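Local coordinates for protein galactose-1-phosphate uridylyltransferase (Pyrobaculum aerophilum str. IM2, PDB 6K9Z) that probably transfers a uridylyl group between UDP-glucose and a hexose 1-phosphate in galactose metabolism, and binds zinc and iron ions, at residues D89-S92 against D93-L96; P151-R154 against A155-A159; S169-H172 against C173-E177. The protein carries 1 engineered substitution. All coordinates share one frame; numbering follows the deposited sequence.

Contact 1 (D89-S92 against D93-L96); sequences DDLS and DLPL
Two backbone bonds of the i to i+3 kind close this short turn: N of D93 donates to O of D90 at 3.0 Å, and N of L94 donates to O of L91 at 3.0 Å. D90 opens it with an Asx turn, its OD2 accepting from N of S92. That carboxylate oxygen takes two donors, both from S92: the backbone N, 3.2 Å from OD2, comes down over the carboxylate plane, while OG, 2.7 Å from OD2, arrives on the anti side and closer to the plane. D93 reaches back over the start of the turn. Its CG lies next to the backbone N and opposite the carbonyl carbon (chi1 -63°), which carries OD2 to within 3.0 Å of N of D90 in a weak, bent hydrogen bond. The same OD2 sits 4.3 Å from OD2 of D89; this approach of like charges is probably eased by salt bridges of D93 to K238 and of D89 to K128. On the apolar side, L91 and L94 cross at about a right angle, with their CD1 atoms 4.1 Å apart. The turn leads into helix 96-114, whose I102 meets both leucines. L234 of helix 220-240 packs on D90, L91 and S92, while K231 of that helix bonds to the carbonyl oxygens of S92 and L94, and Y247 at the start of strand 247-252 bonds OD1 of D90.

Contact 2 (P151-R154 against A155-A159); sequences PRVR and AELQA. With FE (Fe (III) ion), chain E.
V153 turns CG1 opposite its backbone N (chi1 176°) and L157 swings CG opposite its carbonyl carbon (chi1 -78°), two settings that bring CG1 of V153 within 3.8 Å of CD1 of L157. The pair is spaced i to i+4 on the first turns of alpha-helix 151-167, and Y263 packs against both. The backbone bonds are regular: N of L157 reaches O of V153 at 2.8 Å. From a neighbouring face of the helix, E156 extends beyond CG and chelates the iron(III) ion through both carboxylate oxygens, OE1 at 2.2 Å and OE2 at 2.3 Å from the metal. A water and the side chains of H252, H266 and E268 complete the site, and Y263 also bonds OE1, which helps to fix the turn of the carboxylate. R152 makes no direct salt bridge to E156, since its NH1 lies 5.1 Å from OE2. Its NH2 instead pairs with E11 of the second subunit, so the iron-binding helix also takes part in the dimer contact. A second water spans the gap, accepting from NH1 of R152 at 2.9 Å and donating to OE2 of E156 at 2.9 Å.

Contact 3 (S169-H172 against C173-E177); sequences SCLH and CRIVE. With ZN (zinc ion), chain D.
The guanidinium of R174 has OG of S169 at its edge, near its plane, and W163 of helix 151-167 packs against both residues. They sit at the start of helix 171-178, whose first turn carries a CxxC zinc site. The first torsion of R174 (chi1 -61°) brings CG to 3.6 Å from OG of S169, and the bends at chi2 and chi3 then curl the chain so that OG faces the edge of the guanidinium. The imidazole of H172 is the other flat group: F8 of the second subunit stacks on it, Y263 meets it nearly at right angles, and H266, an iron ligand, meets it at a lower inclination. Round its rim ND1 bonds to the hydroxyl of Y207 and NE2 to that of S160, so both ring nitrogens are held and the rotation of the ring is fixed. C170 and C173 bind zinc through SG, each 2.3 Å from the metal, and H211 and H264 supply the other two ligands through ND1. C170 is also the N-cap. With SG turned opposite its own backbone N (chi1 168°), the sulfur accepts from N of C173 at 3.4 Å while it binds the zinc. This N-H and the helix start would probably stabilise the negative charge on the sulfur. N of R174 bonds to O of C170, the first i to i+4 bond of the helix, and CG of L171 rests 4.0 Å from CD1 of I175. One residue further along, CG2 of V176 comes to 3.1 Å from O of H172, a tight approach.

All three contacts are local and follow one another along the chain without nesting or crossing. Contact 1 is the turn that ends the loop from strand 76-81 to helix 96-114, tying that helix to helix 220-240. After strand 140-146, contact 2 forms the first turns of helix 151-167, and contact 3 then opens the next helix, 171-178. Contacts 2 and 3 are neighbours, their nearest atoms about 5 Å apart, and S160 joins them by bonding both O of E156 and NE2 of H172; F8 of the second subunit packs on both. Contact 1 lies apart, its centre about 31 Å from that of contact 2, on the opposite side of the chain's centre.

Contact 1 (D89-S92 against D93-L96)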
loop_
_atom_site.group_PDB
_atom_site.type_symbol
_atom_site.label_atom_id
_atom_site.label_comp_id
_atom_site.label_asym_id
_atom_site.label_seq_id
_atom_site.Cartn_x
_atom_site.Cartn_y
_atom_site.Cartn_z
ATOM N N ASP A 89 -11.600 -23.491 4.585
ATOM C CA ASP A 89 -10.370 -22.671 4.393
ATOM C C ASP A 89 -10.721 -21.354 3.698
ATOM O O ASP A 89 -10.236 -20.278 4.178
ATOM C CB ASP A 89 -9.273 -23.380 3.599
ATOM C CG ASP A 89 -8.069 -22.460 3.349
ATOM O OD1 ASP A 89 -7.329 -22.154 4.326
ATOM O OD2 ASP A 89 -7.877 -22.020 2.179
ATOM N N ASP A 90 -11.532 -21.398 2.620
ATOM C CA ASP A 90 -11.679 -20.227 1.701
ATOM C C ASP A 90 -13.140 -20.035 1.253
ATOM O O ASP A 90 -13.902 -21.005 1.210
ATOM C CB ASP A 90 -10.748 -20.370 0.481
ATOM C CG ASP A 90 -10.727 -19.106 -0.362
ATOM O OD1 ASP A 90 -10.785 -17.992 0.246
ATOM O OD2 ASP A 90 -10.752 -19.214 -1.602
ATOM N N LEU A 91 -13.475 -18.837 0.811
ATOM C CA LEU A 91 -14.737 -18.530 0.092
ATOM C C LEU A 91 -14.927 -19.544 -1.034
ATOM O O LEU A 91 -16.035 -20.061 -1.221
ATOM C CB LEU A 91 -14.626 -17.109 -0.441
ATOM C CG LEU A 91 -15.841 -16.570 -1.168
ATOM C CD1 LEU A 91 -17.050 -16.513 -0.239
ATOM C CD2 LEU A 91 -15.490 -15.188 -1.699
ATOM N N SER A 92 -13.853 -19.879 -1.756
ATOM C CA SER A 92 -13.921 -20.781 -2.935
ATOM C C SER A 92 -14.288 -22.211 -2.548
ATOM O O SER A 92 -14.699 -22.980 -3.449
ATOM C CB SER A 92 -12.637 -20.735 -3.752
ATOM O OG SER A 92 -11.542 -21.343 -3.089
ATOM N N ASP A 93 -14.227 -22.578 -1.265
ATOM C CA ASP A 93 -14.624 -23.945 -0.824
ATOM C C ASP A 93 -16.131 -24.031 -0.592
ATOM O O ASP A 93 -16.645 -25.144 -0.470
ATOM C CB ASP A 93 -13.835 -24.356 0.407
ATOM C CG ASP A 93 -12.357 -24.438 0.104
ATOM O OD1 ASP A 93 -11.995 -25.268 -0.751
ATOM O OD2 ASP A 93 -11.570 -23.694 0.720
ATOM N N LEU A 94 -16.834 -22.917 -0.614
ATOM C CA LEU A 94 -18.297 -22.909 -0.377
ATOM C C LEU A 94 -19.035 -23.214 -1.680
ATOM O O LEU A 94 -18.589 -22.844 -2.774
ATOM C CB LEU A 94 -18.716 -21.544 0.168
ATOM C CG LEU A 94 -18.194 -21.200 1.566
ATOM C CD1 LEU A 94 -18.487 -19.737 1.882
ATOM C CD2 LEU A 94 -18.763 -22.135 2.630
ATOM N N PRO A 95 -20.223 -23.836 -1.600
ATOM C CA PRO A 95 -21.003 -24.123 -2.792
ATOM C C PRO A 95 -21.406 -22.812 -3.478
ATOM O O PRO A 95 -21.603 -21.805 -2.783
ATOM C CB PRO A 95 -22.259 -24.834 -2.283
ATOM C CG PRO A 95 -21.995 -25.208 -0.848
ATOM C CD PRO A 95 -20.835 -24.366 -0.378
ATOM N N LEU A 96 -21.552 -22.874 -4.803
ATOM C CA LEU A 96 -22.021 -21.722 -5.614
ATOM C C LEU A 96 -23.232 -21.060 -4.949
ATOM O O LEU A 96 -23.235 -19.812 -4.912
ATOM C CB LEU A 96 -22.367 -22.203 -7.019
ATOM C CG LEU A 96 -21.173 -22.506 -7.903
ATOM C CD1 LEU A 96 -21.606 -23.245 -9.184
ATOM C CD2 LEU A 96 -20.457 -21.195 -8.218
HETATM O O HOH W 1 -11.439 -23.753 -3.658
#

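Contact 2 (P151-R154 against A155-A159)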
loop_
_atom_site.group_PDB
_atom_site.type_symbol
_atom_site.label_atom_id
_atom_site.label_comp_id
_atom_site.label_asym_id
_atom_site.label_seq_id
_atom_site.Cartn_x
_atom_site.Cartn_y
_atom_site.Cartn_z
ATOM N N PRO A 151 -9.464 6.875 -1.276
ATOM C CA PRO A 151 -8.572 7.567 -2.208
ATOM C C PRO A 151 -8.223 6.782 -3.480
ATOM O O PRO A 151 -8.179 7.410 -4.538
ATOM C CB PRO A 151 -7.327 7.910 -1.368
ATOM C CG PRO A 151 -7.938 8.115 0.012
ATOM C CD PRO A 151 -9.001 7.035 0.123
ATOM N N ARG A 152 -8.036 5.466 -3.390
ATOM C CA ARG A 152 -7.634 4.696 -4.594
ATOM C C ARG A 152 -8.795 4.701 -5.594
ATOM O O ARG A 152 -8.578 4.877 -6.781
ATOM C CB ARG A 152 -7.231 3.270 -4.230
ATOM C CG ARG A 152 -6.923 2.402 -5.453
ATOM C CD ARG A 152 -6.259 1.044 -5.215
ATOM N NE ARG A 152 -4.960 1.352 -4.724
ATOM C CZ ARG A 152 -3.941 1.683 -5.472
ATOM N NH1 ARG A 152 -4.019 1.614 -6.775
ATOM N NH2 ARG A 152 -2.800 2.015 -4.898
ATOM N N VAL A 153 -10.019 4.605 -5.076
ATOM C CA VAL A 153 -11.225 4.623 -5.947
ATOM C C VAL A 153 -11.434 6.038 -6.469
ATOM O O VAL A 153 -11.730 6.149 -7.661
ATOM C CB VAL A 153 -12.474 4.052 -5.242
ATOM C CG1 VAL A 153 -13.709 4.180 -6.156
ATOM C CG2 VAL A 153 -12.202 2.598 -4.823
ATOM N N ARG A 154 -11.189 7.079 -5.669
ATOM C CA ARG A 154 -11.282 8.472 -6.150
ATOM C C ARG A 154 -10.348 8.634 -7.354
ATOM O O ARG A 154 -10.756 9.294 -8.315
ATOM C CB ARG A 154 -10.919 9.499 -5.085
ATOM C CG ARG A 154 -11.058 10.957 -5.530
ATOM C CD ARG A 154 -10.827 11.937 -4.389
ATOM N NE ARG A 154 -11.927 12.090 -3.389
ATOM C CZ ARG A 154 -12.025 11.460 -2.164
ATOM N NH1 ARG A 154 -11.137 10.549 -1.783
ATOM N NH2 ARG A 154 -13.037 11.753 -1.335
ATOM N N ALA A 155 -9.087 8.201 -7.255
ATOM C CA ALA A 155 -8.097 8.350 -8.354
ATOM C C ALA A 155 -8.679 7.638 -9.600
ATOM O O ALA A 155 -8.666 8.227 -10.710
ATOM C CB ALA A 155 -6.770 7.770 -7.944
ATOM N N GLU A 156 -9.258 6.443 -9.419
ATOM C CA GLU A 156 -9.765 5.656 -10.571
ATOM C C GLU A 156 -10.967 6.399 -11.182
ATOM O O GLU A 156 -11.084 6.434 -12.435
ATOM C CB GLU A 156 -10.169 4.245 -10.182
ATOM C CG GLU A 156 -9.081 3.339 -9.600
ATOM C CD GLU A 156 -9.360 1.849 -9.642
ATOM O OE1 GLU A 156 -10.517 1.450 -10.032
ATOM O OE2 GLU A 156 -8.444 1.058 -9.315
ATOM N N LEU A 157 -11.824 6.963 -10.346
ATOM C CA LEU A 157 -13.043 7.677 -10.811
ATOM C C LEU A 157 -12.608 8.892 -11.620
ATOM O O LEU A 157 -13.178 9.169 -12.704
ATOM C CB LEU A 157 -13.860 8.077 -9.596
ATOM C CG LEU A 157 -14.690 6.968 -8.946
ATOM C CD1 LEU A 157 -15.097 7.384 -7.568
ATOM C CD2 LEU A 157 -15.910 6.575 -9.782
ATOM N N GLN A 158 -11.620 9.633 -11.120
ATOM C CA GLN A 158 -11.189 10.857 -11.798
ATOM C C GLN A 158 -10.586 10.457 -13.155
ATOM O O GLN A 158 -10.935 11.084 -14.170
ATOM C CB GLN A 158 -10.263 11.687 -10.903
ATOM C CG GLN A 158 -9.827 12.978 -11.576
ATOM C CD GLN A 158 -11.010 13.904 -11.777
ATOM O OE1 GLN A 158 -11.956 13.927 -10.974
ATOM N NE2 GLN A 158 -10.978 14.708 -12.842
ATOM N N ALA A 159 -9.691 9.475 -13.229
ATOM C CA ALA A 159 -9.094 9.093 -14.529
ATOM C C ALA A 159 -10.203 8.595 -15.472
ATOM O O ALA A 159 -10.121 8.938 -16.669
ATOM C CB ALA A 159 -8.058 8.004 -14.362
HETATM FE FE FE E . -9.811 -0.667 -9.806
HETATM O O HOH W 2 -5.823 0.237 -8.526
HETATM O O HOH W 3 -8.696 -0.543 -11.740
#

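Contact 3 (S169-H172 against C173-E177)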
loop_
_atom_site.group_PDB
_atom_site.type_symbol
_atom_site.label_atom_id
_atom_site.label_comp_id
_atom_site.label_asym_id
_atom_site.label_seq_id
_atom_site.Cartn_x
_atom_site.Cartn_y
_atom_site.Cartn_z
ATOM N N SER A 169 -16.289 7.266 -24.456
ATOM C CA SER A 169 -16.692 5.864 -24.128
ATOM C C SER A 169 -16.123 5.467 -22.758
ATOM O O SER A 169 -15.236 6.165 -22.241
ATOM C CB SER A 169 -16.245 4.901 -25.223
ATOM O OG SER A 169 -14.890 4.525 -25.037
ATOM N N CYS A 170 -16.687 4.396 -22.136
ATOM C CA CYS A 170 -16.144 3.902 -20.850
ATOM C C CYS A 170 -14.833 3.117 -21.109
ATOM O O CYS A 170 -14.839 2.102 -21.846
ATOM C CB CYS A 170 -17.170 2.999 -20.160
ATOM S SG CYS A 170 -16.513 2.069 -18.751
ATOM N N LEU A 171 -13.719 3.599 -20.483
ATOM C CA LEU A 171 -12.379 2.954 -20.655
ATOM C C LEU A 171 -12.430 1.503 -20.169
ATOM O O LEU A 171 -11.866 0.632 -20.837
ATOM C CB LEU A 171 -11.286 3.689 -19.881
ATOM C CG LEU A 171 -9.885 3.090 -20.044
ATOM C CD1 LEU A 171 -9.508 2.860 -21.502
ATOM C CD2 LEU A 171 -8.881 3.989 -19.362
ATOM N N HIS A 172 -13.149 1.251 -19.072
ATOM C CA HIS A 172 -13.254 -0.128 -18.524
ATOM C C HIS A 172 -13.922 -1.035 -19.561
ATOM O O HIS A 172 -13.476 -2.174 -19.735
ATOM C CB HIS A 172 -14.060 -0.130 -17.220
ATOM C CG HIS A 172 -13.486 0.725 -16.143
ATOM N ND1 HIS A 172 -12.628 0.226 -15.190
ATOM C CD2 HIS A 172 -13.655 2.032 -15.856
ATOM C CE1 HIS A 172 -12.287 1.190 -14.365
ATOM N NE2 HIS A 172 -12.907 2.305 -14.748
ATOM N N CYS A 173 -14.957 -0.526 -20.227
ATOM C CA CYS A 173 -15.683 -1.319 -21.256
ATOM C C CYS A 173 -14.646 -1.725 -22.348
ATOM O O CYS A 173 -14.659 -2.903 -22.869
ATOM C CB CYS A 173 -16.842 -0.514 -21.849
ATOM S SG CYS A 173 -18.388 -0.664 -20.883
ATOM N N ARG A 174 -13.825 -0.763 -22.742
ATOM C CA ARG A 174 -12.821 -0.958 -23.844
ATOM C C ARG A 174 -11.819 -2.034 -23.401
ATOM O O ARG A 174 -11.498 -2.913 -24.178
ATOM C CB ARG A 174 -12.179 0.384 -24.168
ATOM C CG ARG A 174 -13.176 1.437 -24.644
ATOM C CD ARG A 174 -13.617 1.219 -26.086
ATOM N NE ARG A 174 -12.490 0.824 -26.937
ATOM C CZ ARG A 174 -11.405 1.570 -27.238
ATOM N NH1 ARG A 174 -11.259 2.788 -26.737
ATOM N NH2 ARG A 174 -10.462 1.075 -28.038
ATOM N N ILE A 175 -11.336 -1.951 -22.174
ATOM C CA ILE A 175 -10.361 -2.939 -21.631
ATOM C C ILE A 175 -10.995 -4.343 -21.583
ATOM O O ILE A 175 -10.407 -5.330 -22.109
ATOM C CB ILE A 175 -9.811 -2.454 -20.285
ATOM C CG1 ILE A 175 -8.886 -1.256 -20.458
ATOM C CG2 ILE A 175 -9.112 -3.616 -19.590
ATOM C CD1 ILE A 175 -8.462 -0.576 -19.166
ATOM N N VAL A 176 -12.236 -4.429 -21.073
ATOM C CA VAL A 176 -12.908 -5.743 -20.907
ATOM C C VAL A 176 -13.084 -6.370 -22.295
ATOM O O VAL A 176 -12.837 -7.567 -22.411
ATOM C CB VAL A 176 -14.249 -5.567 -20.168
ATOM C CG1 VAL A 176 -15.082 -6.833 -20.206
ATOM C CG2 VAL A 176 -14.035 -5.086 -18.739
ATOM N N GLU A 177 -13.441 -5.583 -23.315
ATOM C CA GLU A 177 -13.710 -6.117 -24.682
ATOM C C GLU A 177 -12.400 -6.695 -25.233
ATOM O O GLU A 177 -12.498 -7.728 -25.919
ATOM C CB GLU A 177 -14.359 -5.075 -25.598
ATOM C CG GLU A 177 -14.393 -5.491 -27.067
ATOM C CD GLU A 177 -15.218 -6.734 -27.408
ATOM O OE1 GLU A 177 -15.925 -7.258 -26.504
ATOM O OE2 GLU A 177 -15.162 -7.205 -28.561
HETATM ZN ZN ZN D . -18.014 0.282 -18.803
#